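Local structure of enoyl-[acyl-carrier-protein] reductase [FMN] (Thermotoga maritima, 5GVJ) at the interface of chains A and B. The protein catalyses the reduction of enoyl-acyl-carrier-protein in fatty-acid synthesis as an FMN-dependent enoyl-ACP reductase of the FabK type. Sequence-based numbering; all coordinates share one arbitrary frame. Chains: chain A/B, Enoyl-[acyl-carrier-protein] reductase [FMN].

The interface of chains A and B. Residues chain A 152-153, 178, 181-182, 185; chain B 153, 181.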
ATOM      1  N   THR A 152       0.113  -2.664  -2.660  1.00 14.78           N
ATOM      2  CA  THR A 152       0.639  -3.734  -1.812  1.00 14.64           C
ATOM      3  C   THR A 152      -0.248  -3.971  -0.602  1.00 14.99           C
ATOM      4  O   THR A 152      -0.524  -5.123  -0.239  1.00 13.80           O
ATOM      5  CB  THR A 152       2.059  -3.385  -1.365  1.00 13.73           C
ATOM      6  OG1 THR A 152       2.894  -3.288  -2.516  1.00 15.25           O
ATOM      7  CG2 THR A 152       2.631  -4.456  -0.432  1.00 13.66           C
ATOM      8  N   PHE A 153      -0.695  -2.889   0.038  1.00 14.53           N
ATOM      9  CA  PHE A 153      -1.439  -3.007   1.283  1.00 15.14           C
ATOM     10  C   PHE A 153      -2.662  -3.883   1.107  1.00 15.49           C
ATOM     11  O   PHE A 153      -2.980  -4.706   1.975  1.00 12.66           O
ATOM     12  CB  PHE A 153      -1.855  -1.618   1.767  1.00 16.62           C
ATOM     13  CG  PHE A 153      -2.014  -1.532   3.237  1.00 15.02           C
ATOM     14  CD1 PHE A 153      -0.938  -1.184   4.034  1.00 15.64           C
ATOM     15  CD2 PHE A 153      -3.224  -1.833   3.829  1.00 17.10           C
ATOM     16  CE1 PHE A 153      -1.074  -1.130   5.402  1.00 16.16           C
ATOM     17  CE2 PHE A 153      -3.371  -1.770   5.192  1.00 21.69           C
ATOM     18  CZ  PHE A 153      -2.289  -1.417   5.981  1.00 18.71           C
ATOM     19  N   GLY A 178       8.639  -2.118   6.892  1.00 15.26           N
ATOM     20  CA  GLY A 178       7.876  -2.669   5.789  1.00 17.16           C
ATOM     21  C   GLY A 178       7.841  -4.185   5.810  1.00 16.73           C
ATOM     22  O   GLY A 178       6.832  -4.797   5.448  1.00 15.06           O
ATOM     23  N   ALA A 181       5.227  -5.000   8.403  1.00 17.19           N
ATOM     24  CA  ALA A 181       3.921  -4.701   7.827  1.00 12.99           C
ATOM     25  C   ALA A 181       3.501  -5.751   6.808  1.00 13.80           C
ATOM     26  O   ALA A 181       2.350  -6.194   6.810  1.00 13.50           O
ATOM     27  CB  ALA A 181       3.952  -3.325   7.175  1.00 13.77           C
ATOM     28  N   ALA A 182       4.420  -6.156   5.918  1.00 11.82           N
ATOM     29  CA  ALA A 182       4.093  -7.185   4.935  1.00 13.23           C
ATOM     30  C   ALA A 182       3.725  -8.494   5.615  1.00 12.76           C
ATOM     31  O   ALA A 182       2.759  -9.161   5.223  1.00 12.71           O
ATOM     32  CB  ALA A 182       5.268  -7.397   3.976  1.00 11.84           C
ATOM     33  N   LEU A 185       0.246  -8.420   6.924  1.00 12.39           N
ATOM     34  CA  LEU A 185      -0.769  -8.633   5.900  1.00 13.37           C
ATOM     35  C   LEU A 185      -0.852 -10.090   5.453  1.00 14.84           C
ATOM     36  O   LEU A 185      -1.798 -10.445   4.740  1.00 18.17           O
ATOM     37  CB  LEU A 185      -0.493  -7.739   4.691  1.00 14.77           C
ATOM     38  CG  LEU A 185      -0.517  -6.229   4.931  1.00 11.96           C
ATOM     39  CD1 LEU A 185      -0.001  -5.454   3.723  1.00 12.50           C
ATOM     40  CD2 LEU A 185      -1.930  -5.786   5.301  1.00 11.08           C
TER
ATOM     41  N   PHE B 153       1.178   1.922   1.936  1.00 14.53           N
ATOM     42  CA  PHE B 153       2.343   1.195   2.416  1.00 15.14           C
ATOM     43  C   PHE B 153       3.549   2.106   2.521  1.00 15.49           C
ATOM     44  O   PHE B 153       4.316   2.031   3.489  1.00 12.66           O
ATOM     45  CB  PHE B 153       2.648   0.031   1.473  1.00 16.62           C
ATOM     46  CG  PHE B 153       3.329  -1.102   2.141  1.00 15.02           C
ATOM     47  CD1 PHE B 153       2.588  -2.120   2.714  1.00 15.64           C
ATOM     48  CD2 PHE B 153       4.706  -1.135   2.231  1.00 17.10           C
ATOM     49  CE1 PHE B 153       3.217  -3.160   3.358  1.00 16.16           C
ATOM     50  CE2 PHE B 153       5.341  -2.175   2.863  1.00 21.69           C
ATOM     51  CZ  PHE B 153       4.590  -3.191   3.430  1.00 18.71           C
ATOM     52  N   ALA B 181      -0.662  -4.141  10.264  1.00 17.19           N
ATOM     53  CA  ALA B 181       0.252  -3.655   9.237  1.00 12.99           C
ATOM     54  C   ALA B 181       0.444  -2.147   9.320  1.00 13.80           C
ATOM     55  O   ALA B 181       1.571  -1.657   9.222  1.00 13.50           O
ATOM     56  CB  ALA B 181      -0.275  -4.037   7.859  1.00 13.77           C
TER
HETATM   57  O   HOH W   1      -0.086   0.173  -0.355  0.50 15.47           O
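Two helices on the outside of the TIM-barrel fold of this flavoenzyme, 152-162 and 176-185, pack on the same pair in the other copy, in part of the two-fold interface of the deposited pair, which may be the biological dimer. The ring of B:Phe153 is the wedge, driven between the two helices of chain A. Its CG lies anti to the backbone N (chi1 -152°), which sends the ring across the interface and carries CZ to within 3.4 Å of the carbonyl O of A:Gly178. A:Thr152 lies over one face: its methyl CG2, off-centre toward the rim, sits 3.9 Å from CD1 of B:Phe153. The far end of the ring meets helix 176-185, where CB of A:Ala181 is 3.8 Å from CZ of B:Phe153 and the backbone N of A:Ala182 lies at the ring edge, in plane. A:Leu185 runs antiparallel past the same ring and brings CD1 beside CE1. Its other branch, CD2, packs 3.5 Å from CB of B:Ala181; within chain A it also lies over the rim of one face of the A:Phe153 ring. A leucine in place of B:Phe153 would probably leave the A:Thr152 methyl without a flat face to rest on and open a gap beside A:Gly178 and A:Ala181. Close to the two-fold axis the small side chain of alanine probably allows the two helices 176-185 to approach, CA of A:Ala181 standing 4.1 Å from CA of B:Ala181. The two phenylalanine rings cross at an angle, CD1 of A:Phe153 being 3.9 Å from CD1 of B:Phe153. At the helix starts one water joins the chains, 3.1 Å from the backbone N of both A:Phe153 and B:Phe153, with an N-H···O angle of 158° in both.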